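Local coordinates for protein BsaWI endonuclease (Geobacillus stearothermophilus, PDB 4ZSF) that probably cuts double-stranded DNA at a specific sequence as a metal-dependent restriction endonuclease of the PD-(D/E)XK nuclease superfamily, at residues G107-Q113 with F144-V150. Coordinates in Å, arbitrary orientation, origin at the centre of the assembly. Residues are numbered along the deposited sequence.
Sequences GMRILLQ and FDLYITV
This is an antiparallel β-strand pairing at one edge of the six-stranded mixed sheet: strand 108-112, outermost within the chain, pairs with the 146-150 part of strand 146-152, the short axes 4.5 Å apart at closest and their N-to-C directions 152° apart. Residues 108-112 and 146-150 are extended (phi -68 to -153°, psi 137 to 163°), whereas Q113 is already helical. Two hydrogen-bonded pairs fix the register: R109-T149 (N to O 3.2 Å, O to N 2.8 Å) and L111-Y147 (N to O 2.7 Å, O to N 2.8 Å). Non-hydrogen-bonded pairs are M108-V150, I110-I148 and L112-L146 (CA-CA 4.4, 4.3 and 4.7 Å). G107, at positive phi (78°), closes helix 70-103 with a Schellman motif. L112 is the N-cap of helix 113-121, and a weak hydrogen bond of 3.4 Å joins Q113 N to D145 O.

Side chains alternate up to L112-L146, where they diverge although L112 CD2 lies 3.6 Å from L146 CD2. M108, I110, I148 and V150 share one face, where helix 70-103 packs on M108 and I110. R109, L111, Y147 and T149 take the other, with L111 (m,t) placing CD1 3.6 Å from T149 CG2; here R109 salt-bridges E156 of strand 155-165, also hydrogen-bonded to T149. On the far side of strand 146-152, D145 and L146 both face I162 of strand 155-165, a classic β-bulge. Helices covering both faces fit the α/β core of PD-(D/E)XK nucleases.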
ATOM      1  N   GLY A 107      30.787 -17.721  13.416  1.00 27.19           N
ATOM      2  CA  GLY A 107      30.042 -18.774  12.717  1.00 27.36           C
ATOM      3  C   GLY A 107      28.624 -18.378  12.281  1.00 25.81           C
ATOM      4  O   GLY A 107      27.783 -19.237  12.081  1.00 26.05           O
ATOM      5  N   MET A 108      28.357 -17.084  12.172  1.00 22.69           N
ATOM      6  CA  MET A 108      27.006 -16.607  11.864  1.00 19.96           C
ATOM      7  C   MET A 108      27.016 -15.798  10.564  1.00 23.68           C
ATOM      8  O   MET A 108      28.038 -15.181  10.200  1.00 21.85           O
ATOM      9  CB  MET A 108      26.449 -15.764  13.034  1.00 18.68           C
ATOM     10  CG  MET A 108      26.134 -16.639  14.261  1.00 19.28           C
ATOM     11  SD  MET A 108      25.429 -15.593  15.573  1.00 23.99           S
ATOM     12  CE  MET A 108      26.904 -14.851  16.177  1.00 20.91           C
ATOM     13  N   ARG A 109      25.867 -15.757   9.877  1.00 20.92           N
ATOM     14  CA  ARG A 109      25.728 -14.786   8.795  1.00 20.74           C
ATOM     15  C   ARG A 109      24.272 -14.435   8.604  1.00 22.42           C
ATOM     16  O   ARG A 109      23.375 -15.216   8.912  1.00 20.66           O
ATOM     17  CB  ARG A 109      26.306 -15.303   7.468  1.00 21.51           C
ATOM     18  CG  ARG A 109      25.683 -16.603   7.031  1.00 23.46           C
ATOM     19  CD  ARG A 109      26.283 -16.919   5.604  1.00 32.33           C
ATOM     20  NE  ARG A 109      25.885 -18.242   5.136  1.00 31.72           N
ATOM     21  CZ  ARG A 109      26.276 -18.759   3.966  1.00 36.94           C
ATOM     22  NH1 ARG A 109      27.111 -18.083   3.181  1.00 34.92           N
ATOM     23  NH2 ARG A 109      25.885 -19.974   3.601  1.00 36.18           N
ATOM     24  N   ILE A 110      24.096 -13.229   8.074  1.00 21.57           N
ATOM     25  CA  ILE A 110      22.834 -12.668   7.710  1.00 21.91           C
ATOM     26  C   ILE A 110      22.572 -12.994   6.252  1.00 23.25           C
ATOM     27  O   ILE A 110      23.462 -12.880   5.374  1.00 21.51           O
ATOM     28  CB  ILE A 110      22.819 -11.116   7.908  1.00 20.85           C
ATOM     29  CG1 ILE A 110      22.882 -10.800   9.416  1.00 21.64           C
ATOM     30  CG2 ILE A 110      21.632 -10.501   7.231  1.00 22.74           C
ATOM     31  CD1 ILE A 110      23.147  -9.295   9.690  1.00 27.03           C
ATOM     32  N   LEU A 111      21.331 -13.377   6.009  1.00 19.75           N
ATOM     33  CA  LEU A 111      20.838 -13.677   4.670  1.00 22.38           C
ATOM     34  C   LEU A 111      19.715 -12.735   4.275  1.00 21.37           C
ATOM     35  O   LEU A 111      18.793 -12.477   5.102  1.00 22.45           O
ATOM     36  CB  LEU A 111      20.262 -15.095   4.620  1.00 24.40           C
ATOM     37  CG  LEU A 111      21.116 -16.222   5.153  1.00 23.93           C
ATOM     38  CD1 LEU A 111      20.220 -17.468   5.117  1.00 26.58           C
ATOM     39  CD2 LEU A 111      22.363 -16.365   4.284  1.00 29.12           C
ATOM     40  N   LEU A 112      19.699 -12.303   3.015  1.00 22.99           N
ATOM     41  CA  LEU A 112      18.457 -11.656   2.494  1.00 21.87           C
ATOM     42  C   LEU A 112      17.357 -12.680   2.382  1.00 22.18           C
ATOM     43  O   LEU A 112      17.604 -13.877   2.316  1.00 22.69           O
ATOM     44  CB  LEU A 112      18.673 -11.023   1.109  1.00 22.81           C
ATOM     45  CG  LEU A 112      19.850 -10.049   1.079  1.00 23.44           C
ATOM     46  CD1 LEU A 112      20.269  -9.772  -0.410  1.00 28.91           C
ATOM     47  CD2 LEU A 112      19.394  -8.714   1.733  1.00 25.34           C
ATOM     48  N   GLN A 113      16.110 -12.237   2.409  1.00 24.02           N
ATOM     49  CA  GLN A 113      15.012 -13.188   2.169  1.00 24.07           C
ATOM     50  C   GLN A 113      15.258 -13.987   0.884  1.00 27.69           C
ATOM     51  O   GLN A 113      15.086 -15.229   0.882  1.00 27.94           O
ATOM     52  CB  GLN A 113      13.676 -12.443   2.105  1.00 26.18           C
ATOM     53  CG  GLN A 113      12.544 -13.330   1.693  1.00 31.24           C
ATOM     54  CD  GLN A 113      11.242 -12.543   1.526  1.00 32.52           C
ATOM     55  OE1 GLN A 113      10.716 -11.992   2.488  1.00 31.03           O
ATOM     56  NE2 GLN A 113      10.742 -12.472   0.292  1.00 35.48           N
ATOM     57  N   PHE A 144       9.687 -10.834   6.796  1.00 22.88           N
ATOM     58  CA  PHE A 144      11.002 -10.412   7.329  1.00 19.60           C
ATOM     59  C   PHE A 144      11.923 -10.003   6.205  1.00 24.47           C
ATOM     60  O   PHE A 144      11.930 -10.636   5.164  1.00 30.91           O
ATOM     61  CB  PHE A 144      11.610 -11.554   8.133  1.00 20.11           C
ATOM     62  CG  PHE A 144      10.770 -11.901   9.325  1.00 20.12           C
ATOM     63  CD1 PHE A 144      10.641 -10.992  10.376  1.00 21.23           C
ATOM     64  CD2 PHE A 144      10.013 -13.079   9.348  1.00 20.64           C
ATOM     65  CE1 PHE A 144       9.757 -11.300  11.489  1.00 22.14           C
ATOM     66  CE2 PHE A 144       9.190 -13.415  10.451  1.00 22.03           C
ATOM     67  CZ  PHE A 144       9.019 -12.516  11.487  1.00 22.14           C
ATOM     68  N   ASP A 145      12.780  -9.022   6.460  1.00 20.09           N
ATOM     69  CA  ASP A 145      13.694  -8.459   5.467  1.00 22.38           C
ATOM     70  C   ASP A 145      14.980  -9.291   5.410  1.00 24.48           C
ATOM     71  O   ASP A 145      15.551  -9.538   4.354  1.00 24.65           O
ATOM     72  CB  ASP A 145      13.982  -7.016   5.877  1.00 24.59           C
ATOM     73  CG  ASP A 145      12.699  -6.180   5.878  1.00 33.14           C
ATOM     74  OD1 ASP A 145      11.968  -6.228   4.839  1.00 30.56           O
ATOM     75  OD2 ASP A 145      12.374  -5.547   6.907  1.00 30.98           O
ATOM     76  N   LEU A 146      15.391  -9.775   6.574  1.00 19.20           N
ATOM     77  CA  LEU A 146      16.646 -10.479   6.712  1.00 18.45           C
ATOM     78  C   LEU A 146      16.464 -11.685   7.633  1.00 19.75           C
ATOM     79  O   LEU A 146      15.578 -11.685   8.482  1.00 19.33           O
ATOM     80  CB  LEU A 146      17.696  -9.568   7.326  1.00 18.48           C
ATOM     81  CG  LEU A 146      18.031  -8.292   6.543  1.00 21.06           C
ATOM     82  CD1 LEU A 146      18.990  -7.359   7.390  1.00 24.14           C
ATOM     83  CD2 LEU A 146      18.733  -8.775   5.287  1.00 23.07           C
ATOM     84  N   TYR A 147      17.332 -12.676   7.496  1.00 18.71           N
ATOM     85  CA  TYR A 147      17.357 -13.821   8.405  1.00 17.95           C
ATOM     86  C   TYR A 147      18.791 -14.014   8.903  1.00 21.24           C
ATOM     87  O   TYR A 147      19.751 -13.564   8.237  1.00 22.68           O
ATOM     88  CB  TYR A 147      16.880 -15.091   7.713  1.00 17.57           C
ATOM     89  CG  TYR A 147      15.405 -15.032   7.385  1.00 20.19           C
ATOM     90  CD1 TYR A 147      14.465 -15.454   8.310  1.00 19.74           C
ATOM     91  CD2 TYR A 147      14.970 -14.474   6.181  1.00 21.19           C
ATOM     92  CE1 TYR A 147      13.089 -15.408   8.006  1.00 19.36           C
ATOM     93  CE2 TYR A 147      13.593 -14.395   5.860  1.00 19.91           C
ATOM     94  CZ  TYR A 147      12.667 -14.861   6.798  1.00 22.03           C
ATOM     95  OH  TYR A 147      11.293 -14.860   6.500  1.00 21.97           O
ATOM     96  N   ILE A 148      18.960 -14.681  10.045  1.00 16.71           N
ATOM     97  CA  ILE A 148      20.346 -14.889  10.507  1.00 16.11           C
ATOM     98  C   ILE A 148      20.531 -16.362  10.823  1.00 20.55           C
ATOM     99  O   ILE A 148      19.628 -17.023  11.401  1.00 20.51           O
ATOM    100  CB  ILE A 148      20.706 -13.958  11.686  1.00 18.05           C
ATOM    101  CG1 ILE A 148      22.179 -14.139  12.121  1.00 20.47           C
ATOM    102  CG2 ILE A 148      19.717 -14.098  12.894  1.00 15.72           C
ATOM    103  CD1 ILE A 148      22.678 -12.978  13.099  1.00 20.18           C
ATOM    104  N   THR A 149      21.717 -16.886  10.496  1.00 19.49           N
ATOM    105  CA  THR A 149      21.997 -18.292  10.696  1.00 18.47           C
ATOM    106  C   THR A 149      23.212 -18.520  11.548  1.00 20.77           C
ATOM    107  O   THR A 149      24.063 -17.599  11.711  1.00 21.29           O
ATOM    108  CB  THR A 149      22.282 -19.031   9.374  1.00 25.06           C
ATOM    109  OG1 THR A 149      23.518 -18.554   8.828  1.00 26.81           O
ATOM    110  CG2 THR A 149      21.171 -18.834   8.343  1.00 24.93           C
ATOM    111  N   VAL A 150      23.325 -19.744  12.057  1.00 20.90           N
ATOM    112  CA  VAL A 150      24.514 -20.139  12.838  1.00 20.25           C
ATOM    113  C   VAL A 150      24.943 -21.518  12.361  1.00 23.92           C
ATOM    114  O   VAL A 150      24.086 -22.341  12.004  1.00 24.46           O
ATOM    115  CB  VAL A 150      24.234 -20.171  14.352  1.00 21.39           C
ATOM    116  CG1 VAL A 150      23.115 -21.221  14.672  1.00 20.58           C
ATOM    117  CG2 VAL A 150      25.507 -20.489  15.100  1.00 22.04           C
TER
HETATM  118  O   HOH W   1      26.099 -19.424   9.615  1.00 25.34           O
HETATM  119  O   HOH W   2      10.266 -13.004   4.977  1.00 25.83           O
HETATM  120  O   HOH W   3      15.197  -9.036   1.914  1.00 31.17           O